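Local coordinates for protein xyloglucan-specific endo-beta-1,4-glucanase GH12 (Aspergillus niveus, PDB 4NPR) that probably hydrolyses internal beta-1,4-glucosidic linkages of xyloglucan, with retention of the beta-configuration, releasing xyloglucan oligosaccharides, at residues 37-42 and 64-69; 108-113 and 119-124; 221-226 and 231-236. All blocks are in the same frame, centred on the assembly; numbering follows the deposited sequence.

In the fold
The three contacts follow one another along the chain, without nesting or crossing, and each joins the six-stranded to the nine-stranded sheet of the sandwich. Contact 1 closes a loop near the N terminus, from strand 39-42 to the start of strand 67-77; the disulfide C28-C57 ties the loop's strand 53-64 back to the chain ahead of it. Contact 2 spans the short connection from strand 105-113 to strand 117-128, and contact 3 that from strand 215-226 to strand 231-240, each changing sheets. Contacts 2 and 3 lie side by side, their centres about 5 Å apart; contact 1 is centred about 16 Å from both, but its V69 packs on V235 and S236 of contact 3.

Contact 1. Residues 37-42 and 64-69; sequences GNYILY and SGNTIV. With SO4 (sulfate ion), chain C.
N66, at the turn between strands 53-64 and 67-77, is held by Y39, at the start of strand 39-42, and by N38 just before it. The Y39 hydroxyl gives its proton to the backbone carbonyl: OH of Y39 lies 2.8 Å from O of N66, within the carbonyl plane. That leaves Y39 OH able to accept from V240 N, and so a buried phenol is satisfied in both roles. N38 ND2 donates to N66 OD1 at 3.1 Å and a fairly straight 162°, with the acceptor close to the plane of the N38 amide but the donor well above that of the N66 carbonyl. N66 ND2 also comes near the phenol oxygen, but at too poor an angle to bond. I68 sets CG2 over the centre of the Y39 ring, an apolar cover for it. G65 takes the positive phi of a type II' turn, which suits glycine, and S64 and T67 pair through two backbone bonds. T67 OG1 donates to sulfate O2 at 2.7 Å; S239 OG binds the same ion, probably from the crystallisation liquor. The whole is a beta-hairpin turn tied to the opposite sheet at one end of a beta-jelly-roll sandwich.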
ATOM      1  N   GLY A  37       0.203  16.788   9.197  1.00 21.95           N
ATOM      2  CA  GLY A  37      -0.171  17.459   7.963  1.00 21.77           C
ATOM      3  C   GLY A  37      -1.364  16.765   7.347  1.00 19.61           C
ATOM      4  O   GLY A  37      -2.441  16.668   7.944  1.00 17.89           O
ATOM      5  N   ASN A  38      -1.157  16.253   6.153  1.00 18.70           N
ATOM      6  CA  ASN A  38      -2.239  15.609   5.447  1.00 18.40           C
ATOM      7  C   ASN A  38      -2.244  14.123   5.533  1.00 16.79           C
ATOM      8  O   ASN A  38      -2.944  13.498   4.774  1.00 17.16           O
ATOM      9  CB  ASN A  38      -2.198  16.050   4.004  1.00 19.17           C
ATOM     10  CG  ASN A  38      -2.418  17.511   3.888  1.00 19.66           C
ATOM     11  OD1 ASN A  38      -3.370  18.051   4.455  1.00 19.50           O
ATOM     12  ND2 ASN A  38      -1.527  18.178   3.194  1.00 21.10           N
ATOM     13  N   TYR A  39      -1.522  13.563   6.493  1.00 16.07           N
ATOM     14  CA  TYR A  39      -1.415  12.116   6.627  1.00 16.30           C
ATOM     15  C   TYR A  39      -1.917  11.682   8.016  1.00 15.72           C
ATOM     16  O   TYR A  39      -1.985  12.487   8.927  1.00 15.64           O
ATOM     17  CB  TYR A  39       0.035  11.652   6.377  1.00 16.40           C
ATOM     18  CG  TYR A  39       0.601  12.068   5.017  1.00 16.92           C
ATOM     19  CD1 TYR A  39       0.309  11.330   3.864  1.00 16.89           C
ATOM     20  CD2 TYR A  39       1.426  13.218   4.866  1.00 17.47           C
ATOM     21  CE1 TYR A  39       0.811  11.681   2.616  1.00 16.45           C
ATOM     22  CE2 TYR A  39       1.942  13.573   3.605  1.00 17.08           C
ATOM     23  CZ  TYR A  39       1.618  12.798   2.488  1.00 16.77           C
ATOM     24  OH  TYR A  39       2.086  13.104   1.229  1.00 17.53           O
ATOM     25  N   ILE A  40      -2.375  10.440   8.118  1.00 15.48           N
ATOM     26  CA  ILE A  40      -2.503   9.744   9.369  1.00 15.46           C
ATOM     27  C   ILE A  40      -1.658   8.506   9.151  1.00 16.10           C
ATOM     28  O   ILE A  40      -1.782   7.811   8.121  1.00 16.47           O
ATOM     29  CB  ILE A  40      -3.950   9.351   9.673  1.00 16.71           C
ATOM     30  CG1 ILE A  40      -4.817  10.600   9.916  1.00 17.43           C
ATOM     31  CG2 ILE A  40      -4.038   8.501  10.937  1.00 17.46           C
ATOM     32  CD1 ILE A  40      -6.307  10.334   9.815  1.00 17.45           C
ATOM     33  N   LEU A  41      -0.749   8.264  10.080  1.00 15.13           N
ATOM     34  CA  LEU A  41       0.155   7.149   9.994  1.00 15.14           C
ATOM     35  C   LEU A  41      -0.353   6.117  10.962  1.00 13.98           C
ATOM     36  O   LEU A  41      -0.592   6.434  12.113  1.00 14.44           O
ATOM     37  CB  LEU A  41       1.567   7.598  10.360  1.00 15.49           C
ATOM     38  CG  LEU A  41       2.686   6.568  10.394  1.00 16.32           C
ATOM     39  CD1 LEU A  41       3.068   6.119   8.996  1.00 17.08           C
ATOM     40  CD2 LEU A  41       3.927   7.173  11.038  1.00 17.25           C
ATOM     41  N   TYR A  42      -0.471   4.882  10.509  1.00 13.22           N
ATOM     42  CA  TYR A  42      -1.150   3.811  11.252  1.00 12.95           C
ATOM     43  C   TYR A  42      -0.223   2.649  11.473  1.00 12.13           C
ATOM     44  O   TYR A  42       0.532   2.318  10.592  1.00 12.49           O
ATOM     45  CB  TYR A  42      -2.313   3.238  10.434  1.00 13.16           C
ATOM     46  CG  TYR A  42      -3.488   4.141  10.198  1.00 13.49           C
ATOM     47  CD1 TYR A  42      -4.542   4.201  11.134  1.00 13.80           C
ATOM     48  CD2 TYR A  42      -3.594   4.911   9.018  1.00 13.66           C
ATOM     49  CE1 TYR A  42      -5.656   5.000  10.913  1.00 13.68           C
ATOM     50  CE2 TYR A  42      -4.712   5.726   8.791  1.00 13.41           C
ATOM     51  CZ  TYR A  42      -5.737   5.752   9.737  1.00 13.58           C
ATOM     52  OH  TYR A  42      -6.848   6.526   9.569  1.00 13.67           O
ATOM     53  N   SER A  64       7.724  17.481   6.267  1.00 26.71           N
ATOM     54  CA  SER A  64       8.410  18.580   5.667  1.00 27.92           C
ATOM     55  C   SER A  64       7.681  18.860   4.366  1.00 28.00           C
ATOM     56  O   SER A  64       7.797  18.093   3.388  1.00 29.18           O
ATOM     57  CB  SER A  64       9.858  18.138   5.431  1.00 29.60           C
ATOM     58  OG  SER A  64      10.582  19.105   4.717  1.00 30.45           O
ATOM     59  N   GLY A  65       6.925  19.953   4.355  1.00 26.70           N
ATOM     60  CA  GLY A  65       5.983  20.242   3.274  1.00 26.40           C
ATOM     61  C   GLY A  65       4.971  19.122   3.255  1.00 26.44           C
ATOM     62  O   GLY A  65       4.410  18.805   4.302  1.00 25.17           O
ATOM     63  N   ASN A  66       4.785  18.472   2.099  1.00 27.21           N
ATOM     64  CA  ASN A  66       3.931  17.273   2.047  1.00 26.55           C
ATOM     65  C   ASN A  66       4.692  15.946   2.033  1.00 23.43           C
ATOM     66  O   ASN A  66       4.143  14.949   1.619  1.00 22.34           O
ATOM     67  CB  ASN A  66       2.937  17.332   0.891  1.00 28.82           C
ATOM     68  CG  ASN A  66       1.610  16.645   1.247  1.00 31.95           C
ATOM     69  OD1 ASN A  66       1.105  16.766   2.390  1.00 33.26           O
ATOM     70  ND2 ASN A  66       1.052  15.904   0.291  1.00 32.24           N
ATOM     71  N   THR A  67       5.921  15.947   2.558  1.00 20.90           N
ATOM     72  CA  THR A  67       6.793  14.764   2.626  1.00 19.25           C
ATOM     73  C   THR A  67       6.957  14.194   4.034  1.00 17.40           C
ATOM     74  O   THR A  67       7.433  14.873   4.934  1.00 17.76           O
ATOM     75  CB  THR A  67       8.186  15.153   2.110  1.00 19.26           C
ATOM     76  OG1 THR A  67       8.042  15.658   0.788  1.00 19.02           O
ATOM     77  CG2 THR A  67       9.140  13.974   2.098  1.00 19.69           C
ATOM     78  N   ILE A  68       6.589  12.933   4.210  1.00 15.96           N
ATOM     79  CA  ILE A  68       6.633  12.291   5.529  1.00 14.92           C
ATOM     80  C   ILE A  68       7.791  11.287   5.559  1.00 14.69           C
ATOM     81  O   ILE A  68       8.097  10.677   4.524  1.00 14.76           O
ATOM     82  CB  ILE A  68       5.292  11.642   5.922  1.00 15.34           C
ATOM     83  CG1 ILE A  68       5.365  11.024   7.331  1.00 16.53           C
ATOM     84  CG2 ILE A  68       4.854  10.560   4.936  1.00 15.42           C
ATOM     85  CD1 ILE A  68       4.002  10.761   7.962  1.00 16.44           C
ATOM     86  N   VAL A  69       8.472  11.211   6.710  1.00 13.48           N
ATOM     87  CA  VAL A  69       9.588  10.302   6.974  1.00 13.29           C
ATOM     88  C   VAL A  69       9.172   9.461   8.182  1.00 12.88           C
ATOM     89  O   VAL A  69       8.792  10.001   9.223  1.00 12.51           O
ATOM     90  CB  VAL A  69      10.895  11.123   7.280  1.00 13.75           C
ATOM     91  CG1 VAL A  69      12.118  10.237   7.562  1.00 12.66           C
ATOM     92  CG2 VAL A  69      11.169  12.120   6.129  1.00 13.72           C
TER
HETATM   93  S   SO4 C 301       8.736  15.355  -2.799  1.00 53.97           S
HETATM   94  O1  SO4 C 301       9.093  14.424  -3.901  1.00 57.33           O
HETATM   95  O2  SO4 C 301       8.504  14.521  -1.589  1.00 49.40           O
HETATM   96  O3  SO4 C 301       9.883  16.284  -2.587  1.00 56.22           O
HETATM   97  O4  SO4 C 301       7.505  16.143  -3.133  1.00 48.79           O

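Contact 2. Residues 108-113 and 119-124; sequences WKWNYS and ADVAYD
V121 is the knob here, and W110, W108 and Y112 shape the hollow that takes it. Its CG1 sits over the five-membered ring of W110, 3.7 Å from the centroid and only 6° off the normal, a CH-pi contact. CG2 sits over the six-membered half of the same indole and meets the edge of the Y112 ring, 3.9 Å from CE2 of Y112. In W110, chi1 (58°) brings the indole to this place, with CG between the backbone N and carbonyl carbon, the crowded position, and chi2 sets the turn of its plane. W108 packs beside it: its CH2 reaches V121 CG1 at 3.6 Å and points its edge at the A122 carbonyl, where a small alanine keeps its methyl turned away. The other flank of that edge runs into the face of Y123 as a T-shaped stack, with centroids 4.9 Å apart and planes at 76°. At the far end the methyl of A119, small enough for the place, comes 3.9 Å from Y112 OH. The phenol ends are satisfied elsewhere: Y112 OH by T223 and W74, Y123 OH by S106. The two strands run nearly antiparallel with axes 9.9 Å apart, too far for backbone pairing. This is the face-to-face packing of the two sheets in a beta-jelly roll, an aromatic core between the convex sheet and the one that forms the substrate cleft in family 12.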
ATOM      1  N   TRP A 108       8.467   8.133  -3.485  1.00 13.49           N
ATOM      2  CA  TRP A 108       8.633   7.202  -2.393  1.00 12.97           C
ATOM      3  C   TRP A 108      10.017   6.626  -2.501  1.00 13.18           C
ATOM      4  O   TRP A 108      10.407   6.169  -3.549  1.00 12.61           O
ATOM      5  CB  TRP A 108       7.604   6.057  -2.495  1.00 12.69           C
ATOM      6  CG  TRP A 108       7.358   5.233  -1.252  1.00 12.40           C
ATOM      7  CD1 TRP A 108       7.885   5.434   0.002  1.00 12.80           C
ATOM      8  CD2 TRP A 108       6.436   4.141  -1.118  1.00 11.96           C
ATOM      9  NE1 TRP A 108       7.387   4.497   0.883  1.00 12.63           N
ATOM     10  CE2 TRP A 108       6.479   3.712   0.221  1.00 12.02           C
ATOM     11  CE3 TRP A 108       5.576   3.499  -1.999  1.00 12.10           C
ATOM     12  CZ2 TRP A 108       5.718   2.664   0.685  1.00 11.89           C
ATOM     13  CZ3 TRP A 108       4.809   2.456  -1.541  1.00 12.00           C
ATOM     14  CH2 TRP A 108       4.884   2.048  -0.205  1.00 12.15           C
ATOM     15  N   LYS A 109      10.734   6.663  -1.387  1.00 13.66           N
ATOM     16  CA  LYS A 109      11.968   5.980  -1.221  1.00 14.50           C
ATOM     17  C   LYS A 109      11.879   5.128   0.054  1.00 14.84           C
ATOM     18  O   LYS A 109      11.542   5.647   1.144  1.00 16.27           O
ATOM     19  CB  LYS A 109      13.081   7.025  -1.071  1.00 16.00           C
ATOM     20  CG  LYS A 109      14.423   6.459  -0.598  1.00 17.31           C
ATOM     21  CD  LYS A 109      14.883   5.400  -1.596  1.00 18.62           C
ATOM     22  CE  LYS A 109      16.349   5.072  -1.429  1.00 19.84           C
ATOM     23  NZ  LYS A 109      16.499   4.123  -0.309  1.00 19.28           N
ATOM     24  N   TRP A 110      12.198   3.844  -0.047  1.00 14.41           N
ATOM     25  CA  TRP A 110      12.169   2.937   1.117  1.00 13.91           C
ATOM     26  C   TRP A 110      13.309   1.959   1.118  1.00 13.88           C
ATOM     27  O   TRP A 110      13.987   1.749   0.108  1.00 13.21           O
ATOM     28  CB  TRP A 110      10.868   2.138   1.195  1.00 13.98           C
ATOM     29  CG  TRP A 110      10.579   1.294  -0.023  1.00 13.37           C
ATOM     30  CD1 TRP A 110       9.921   1.688  -1.102  1.00 13.10           C
ATOM     31  CD2 TRP A 110      10.979  -0.081  -0.270  1.00 13.20           C
ATOM     32  NE1 TRP A 110       9.875   0.663  -2.046  1.00 13.87           N
ATOM     33  CE2 TRP A 110      10.519  -0.429  -1.552  1.00 12.88           C
ATOM     34  CE3 TRP A 110      11.696  -1.031   0.456  1.00 13.18           C
ATOM     35  CZ2 TRP A 110      10.687  -1.694  -2.098  1.00 12.97           C
ATOM     36  CZ3 TRP A 110      11.899  -2.313  -0.127  1.00 12.79           C
ATOM     37  CH2 TRP A 110      11.401  -2.614  -1.383  1.00 12.53           C
ATOM     38  N   ASN A 111      13.472   1.349   2.283  1.00 15.50           N
ATOM     39  CA  ASN A 111      14.462   0.301   2.523  1.00 16.92           C
ATOM     40  C   ASN A 111      13.989  -0.763   3.539  1.00 16.07           C
ATOM     41  O   ASN A 111      13.316  -0.455   4.489  1.00 14.23           O
ATOM     42  CB  ASN A 111      15.769   0.933   3.016  1.00 18.44           C
ATOM     43  CG  ASN A 111      16.882  -0.068   3.055  1.00 21.48           C
ATOM     44  OD1 ASN A 111      17.268  -0.597   1.989  1.00 26.29           O
ATOM     45  ND2 ASN A 111      17.347  -0.438   4.274  1.00 21.46           N
ATOM     46  N   TYR A 112      14.374  -2.018   3.329  1.00 17.00           N
ATOM     47  CA  TYR A 112      14.076  -3.076   4.277  1.00 16.87           C
ATOM     48  C   TYR A 112      15.360  -3.663   4.787  1.00 17.88           C
ATOM     49  O   TYR A 112      16.293  -3.853   4.016  1.00 17.93           O
ATOM     50  CB  TYR A 112      13.223  -4.209   3.640  1.00 16.53           C
ATOM     51  CG  TYR A 112      11.820  -4.352   4.256  1.00 15.81           C
ATOM     52  CD1 TYR A 112      11.656  -4.621   5.596  1.00 14.79           C
ATOM     53  CD2 TYR A 112      10.687  -4.220   3.488  1.00 16.10           C
ATOM     54  CE1 TYR A 112      10.408  -4.763   6.155  1.00 14.88           C
ATOM     55  CE2 TYR A 112       9.415  -4.369   4.032  1.00 16.11           C
ATOM     56  CZ  TYR A 112       9.277  -4.629   5.383  1.00 15.51           C
ATOM     57  OH  TYR A 112       8.019  -4.737   5.943  1.00 14.44           O
ATOM     58  N   SER A 113      15.410  -3.967   6.083  1.00 17.50           N
ATOM     59  CA  SER A 113      16.451  -4.853   6.568  1.00 17.96           C
ATOM     60  C   SER A 113      15.868  -5.888   7.523  1.00 18.10           C
ATOM     61  O   SER A 113      14.771  -5.713   8.040  1.00 17.66           O
ATOM     62  CB  SER A 113      17.596  -4.051   7.225  1.00 18.07           C
ATOM     63  OG  SER A 113      17.135  -3.245   8.304  1.00 18.87           O
ATOM     64  N   ALA A 119       7.029 -10.205   2.966  1.00 14.38           N
ATOM     65  CA  ALA A 119       6.391  -8.890   3.134  1.00 14.41           C
ATOM     66  C   ALA A 119       6.263  -8.295   1.782  1.00 14.64           C
ATOM     67  O   ALA A 119       7.024  -8.641   0.888  1.00 15.35           O
ATOM     68  CB  ALA A 119       7.252  -7.965   3.973  1.00 14.57           C
ATOM     69  N   ASP A 120       5.281  -7.430   1.625  1.00 15.36           N
ATOM     70  CA  ASP A 120       5.206  -6.544   0.466  1.00 15.57           C
ATOM     71  C   ASP A 120       5.325  -5.082   0.872  1.00 14.23           C
ATOM     72  O   ASP A 120       5.177  -4.746   2.054  1.00 13.53           O
ATOM     73  CB  ASP A 120       3.938  -6.785  -0.396  1.00 16.63           C
ATOM     74  CG  ASP A 120       2.647  -6.343   0.274  1.00 17.52           C
ATOM     75  OD1 ASP A 120       2.469  -5.157   0.631  1.00 20.93           O
ATOM     76  OD2 ASP A 120       1.765  -7.196   0.407  1.00 17.90           O
ATOM     77  N   VAL A 121       5.672  -4.252  -0.124  1.00 13.41           N
ATOM     78  CA  VAL A 121       5.691  -2.805  -0.026  1.00 12.80           C
ATOM     79  C   VAL A 121       4.787  -2.301  -1.136  1.00 12.73           C
ATOM     80  O   VAL A 121       5.011  -2.587  -2.289  1.00 12.66           O
ATOM     81  CB  VAL A 121       7.108  -2.212  -0.199  1.00 12.82           C
ATOM     82  CG1 VAL A 121       7.101  -0.712   0.105  1.00 12.95           C
ATOM     83  CG2 VAL A 121       8.112  -2.928   0.699  1.00 12.96           C
ATOM     84  N   ALA A 122       3.778  -1.513  -0.782  1.00 13.07           N
ATOM     85  CA  ALA A 122       2.634  -1.339  -1.627  1.00 12.60           C
ATOM     86  C   ALA A 122       1.917  -0.039  -1.313  1.00 12.92           C
ATOM     87  O   ALA A 122       1.842   0.376  -0.136  1.00 12.60           O
ATOM     88  CB  ALA A 122       1.686  -2.508  -1.425  1.00 12.61           C
ATOM     89  N   TYR A 123       1.467   0.612  -2.396  1.00 13.16           N
ATOM     90  CA  TYR A 123       0.331   1.495  -2.379  1.00 14.03           C
ATOM     91  C   TYR A 123      -0.912   0.628  -2.337  1.00 16.28           C
ATOM     92  O   TYR A 123      -0.954  -0.443  -2.954  1.00 16.07           O
ATOM     93  CB  TYR A 123       0.203   2.377  -3.622  1.00 13.25           C
ATOM     94  CG  TYR A 123       1.318   3.328  -3.867  1.00 12.63           C
ATOM     95  CD1 TYR A 123       2.485   2.913  -4.525  1.00 13.09           C
ATOM     96  CD2 TYR A 123       1.226   4.633  -3.473  1.00 12.32           C
ATOM     97  CE1 TYR A 123       3.531   3.793  -4.758  1.00 12.86           C
ATOM     98  CE2 TYR A 123       2.247   5.534  -3.719  1.00 12.46           C
ATOM     99  CZ  TYR A 123       3.413   5.114  -4.344  1.00 12.90           C
ATOM    100  OH  TYR A 123       4.440   6.030  -4.600  1.00 13.30           O
ATOM    101  N   ASP A 124      -1.912   1.140  -1.603  1.00 19.08           N
ATOM    102  CA  ASP A 124      -3.254   0.627  -1.532  1.00 20.70           C
ATOM    103  C   ASP A 124      -4.266   1.766  -1.747  1.00 19.94           C
ATOM    104  O   ASP A 124      -4.410   2.637  -0.906  1.00 21.60           O
ATOM    105  CB  ASP A 124      -3.445   0.014  -0.165  1.00 23.67           C
ATOM    106  CG  ASP A 124      -4.327  -1.196  -0.196  1.00 27.31           C
ATOM    107  OD1 ASP A 124      -4.749  -1.601  -1.302  1.00 31.83           O
ATOM    108  OD2 ASP A 124      -4.586  -1.758   0.885  1.00 32.35           O
TER

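Contact 3. Residues 221-226 and 231-236; sequences AGTEPF and AVFTVS
T223 places its CB over the middle of the F233 ring, and this aliphatic-on-aromatic meeting makes up most of the contact. CB of T223 is 4.1 Å from the centroid of the F233 ring and 11° off its normal, a CH-pi arrangement. The methyl is set a little to one side, over the part of the ring near its root, with CG2 of T223 3.6 Å from CD2 of F233. Both conformations serve this. F233 points its CB toward T223, and chi1 of 172° carries the ring on, away from its own backbone N; chi2 then turns a face, rather than an edge, to T223. In T223 the hydroxyl takes the extended place (chi1 177°), and the methyl is left between the backbone N and the carbonyl carbon, the position from which it bears on the ring. The two branches of the threonine therefore do separate work. OG1 is buried, and its hydrogen bond to D120 O on the adjacent strand 117-128 satisfies it; a carbonyl can only accept, so the hydroxyl must be the donor. Threonine suits the place because it joins a hydrogen-bonding group to a methyl in little volume. G222 adds only main chain, its carbonyl carbon 4.3 Å from F233 CE2, and lacks any side chain that could point to the other surface of the sheet. F233 also rests on V121 and meets the Y112 ring, the two planes inclined to each other. No hydrogen bond links residues 221-226 and 231-236 themselves. Such contact through side chains alone, between strands of opposite sheets joined by a short connection, is the interior packing of a beta-jelly-roll sandwich.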
ATOM      1  N   ALA A 221       0.054   4.206   1.607  1.00 12.86           N
ATOM      2  CA  ALA A 221       1.314   3.544   1.226  1.00 12.36           C
ATOM      3  C   ALA A 221       2.056   3.001   2.487  1.00 11.26           C
ATOM      4  O   ALA A 221       2.252   3.739   3.460  1.00 10.16           O
ATOM      5  CB  ALA A 221       2.202   4.481   0.417  1.00 12.15           C
ATOM      6  N   GLY A 222       2.394   1.699   2.458  1.00 10.24           N
ATOM      7  CA  GLY A 222       3.069   1.041   3.554  1.00  9.62           C
ATOM      8  C   GLY A 222       3.613  -0.341   3.205  1.00  9.58           C
ATOM      9  O   GLY A 222       3.964  -0.629   2.049  1.00  8.82           O
ATOM     10  N   THR A 223       3.679  -1.208   4.213  1.00  9.61           N
ATOM     11  CA  THR A 223       4.170  -2.547   4.000  1.00 10.30           C
ATOM     12  C   THR A 223       3.243  -3.578   4.659  1.00 10.92           C
ATOM     13  O   THR A 223       2.698  -3.307   5.730  1.00 10.47           O
ATOM     14  CB  THR A 223       5.612  -2.701   4.546  1.00 10.08           C
ATOM     15  OG1 THR A 223       6.064  -4.064   4.402  1.00 10.03           O
ATOM     16  CG2 THR A 223       5.662  -2.308   5.962  1.00  9.92           C
ATOM     17  N   GLU A 224       3.080  -4.746   4.012  1.00 11.78           N
ATOM     18  CA  GLU A 224       2.296  -5.883   4.572  1.00 12.96           C
ATOM     19  C   GLU A 224       3.228  -7.045   4.832  1.00 12.63           C
ATOM     20  O   GLU A 224       3.666  -7.715   3.896  1.00 13.18           O
ATOM     21  CB  GLU A 224       1.196  -6.385   3.611  1.00 13.75           C
ATOM     22  CG  GLU A 224      -0.012  -5.495   3.487  1.00 15.23           C
ATOM     23  CD  GLU A 224      -1.031  -6.014   2.437  1.00 17.30           C
ATOM     24  OE1 GLU A 224      -0.582  -6.573   1.411  1.00 18.74           O
ATOM     25  OE2 GLU A 224      -2.275  -5.814   2.601  1.00 16.02           O
ATOM     26  N   PRO A 225       3.543  -7.290   6.090  1.00 12.34           N
ATOM     27  CA  PRO A 225       4.402  -8.409   6.416  1.00 12.58           C
ATOM     28  C   PRO A 225       3.669  -9.741   6.667  1.00 12.88           C
ATOM     29  O   PRO A 225       2.566  -9.752   7.228  1.00 13.17           O
ATOM     30  CB  PRO A 225       5.084  -7.933   7.683  1.00 13.03           C
ATOM     31  CG  PRO A 225       4.067  -7.104   8.355  1.00 13.16           C
ATOM     32  CD  PRO A 225       3.382  -6.367   7.227  1.00 12.91           C
ATOM     33  N   PHE A 226       4.304 -10.847   6.272  1.00 12.96           N
ATOM     34  CA  PHE A 226       3.800 -12.189   6.557  1.00 13.68           C
ATOM     35  C   PHE A 226       4.630 -12.851   7.684  1.00 14.04           C
ATOM     36  O   PHE A 226       4.082 -13.373   8.633  1.00 13.81           O
ATOM     37  CB  PHE A 226       3.761 -13.026   5.285  1.00 13.42           C
ATOM     38  CG  PHE A 226       2.843 -12.462   4.181  1.00 14.19           C
ATOM     39  CD1 PHE A 226       3.211 -11.347   3.415  1.00 14.49           C
ATOM     40  CD2 PHE A 226       1.642 -13.083   3.860  1.00 14.66           C
ATOM     41  CE1 PHE A 226       2.401 -10.877   2.369  1.00 14.57           C
ATOM     42  CE2 PHE A 226       0.811 -12.598   2.834  1.00 14.68           C
ATOM     43  CZ  PHE A 226       1.198 -11.501   2.083  1.00 14.57           C
ATOM     44  N   ALA A 231      12.873  -7.000  11.439  1.00 17.79           N
ATOM     45  CA  ALA A 231      12.657  -6.256  10.231  1.00 15.84           C
ATOM     46  C   ALA A 231      12.547  -4.818  10.603  1.00 14.81           C
ATOM     47  O   ALA A 231      12.072  -4.460  11.686  1.00 13.79           O
ATOM     48  CB  ALA A 231      11.409  -6.712   9.515  1.00 16.13           C
ATOM     49  N   VAL A 232      13.039  -3.998   9.691  1.00 14.25           N
ATOM     50  CA  VAL A 232      12.982  -2.560   9.811  1.00 13.74           C
ATOM     51  C   VAL A 232      12.667  -2.096   8.416  1.00 13.49           C
ATOM     52  O   VAL A 232      13.396  -2.401   7.476  1.00 14.39           O
ATOM     53  CB  VAL A 232      14.308  -1.942  10.295  1.00 13.73           C
ATOM     54  CG1 VAL A 232      14.124  -0.441  10.544  1.00 13.75           C
ATOM     55  CG2 VAL A 232      14.812  -2.623  11.563  1.00 13.33           C
ATOM     56  N   PHE A 233      11.524  -1.445   8.285  1.00 13.10           N
ATOM     57  CA  PHE A 233      11.093  -0.827   7.053  1.00 12.16           C
ATOM     58  C   PHE A 233      11.197   0.690   7.279  1.00 11.76           C
ATOM     59  O   PHE A 233      10.555   1.240   8.156  1.00 11.28           O
ATOM     60  CB  PHE A 233       9.671  -1.249   6.723  1.00 11.70           C
ATOM     61  CG  PHE A 233       9.076  -0.515   5.561  1.00 11.97           C
ATOM     62  CD1 PHE A 233       9.581  -0.694   4.276  1.00 11.84           C
ATOM     63  CD2 PHE A 233       8.015   0.355   5.741  1.00 12.29           C
ATOM     64  CE1 PHE A 233       9.040  -0.035   3.211  1.00 11.83           C
ATOM     65  CE2 PHE A 233       7.441   1.004   4.654  1.00 12.08           C
ATOM     66  CZ  PHE A 233       7.951   0.803   3.400  1.00 12.14           C
ATOM     67  N   THR A 234      12.034   1.319   6.468  1.00 11.68           N
ATOM     68  CA  THR A 234      12.485   2.676   6.606  1.00 11.82           C
ATOM     69  C   THR A 234      11.976   3.380   5.373  1.00 11.84           C
ATOM     70  O   THR A 234      12.373   3.066   4.251  1.00 11.07           O
ATOM     71  CB  THR A 234      14.037   2.743   6.585  1.00 12.10           C
ATOM     72  OG1 THR A 234      14.564   1.918   7.625  1.00 13.99           O
ATOM     73  CG2 THR A 234      14.549   4.132   6.801  1.00 11.90           C
ATOM     74  N   VAL A 235      11.088   4.330   5.596  1.00 12.35           N
ATOM     75  CA  VAL A 235      10.602   5.223   4.549  1.00 13.07           C
ATOM     76  C   VAL A 235      11.310   6.557   4.713  1.00 13.67           C
ATOM     77  O   VAL A 235      10.990   7.301   5.605  1.00 14.28           O
ATOM     78  CB  VAL A 235       9.085   5.401   4.670  1.00 12.62           C
ATOM     79  CG1 VAL A 235       8.579   6.499   3.766  1.00 12.98           C
ATOM     80  CG2 VAL A 235       8.402   4.076   4.388  1.00 12.61           C
ATOM     81  N   SER A 236      12.280   6.862   3.871  1.00 14.87           N
ATOM     82  CA  SER A 236      13.100   8.025   4.141  1.00 15.86           C
ATOM     83  C   SER A 236      12.491   9.273   3.480  1.00 16.94           C
ATOM     84  O   SER A 236      12.825  10.400   3.840  1.00 18.49           O
ATOM     85  CB  SER A 236      14.590   7.751   3.838  1.00 15.74           C
ATOM     86  OG  SER A 236      14.772   7.420   2.504  1.00 17.23           O
TER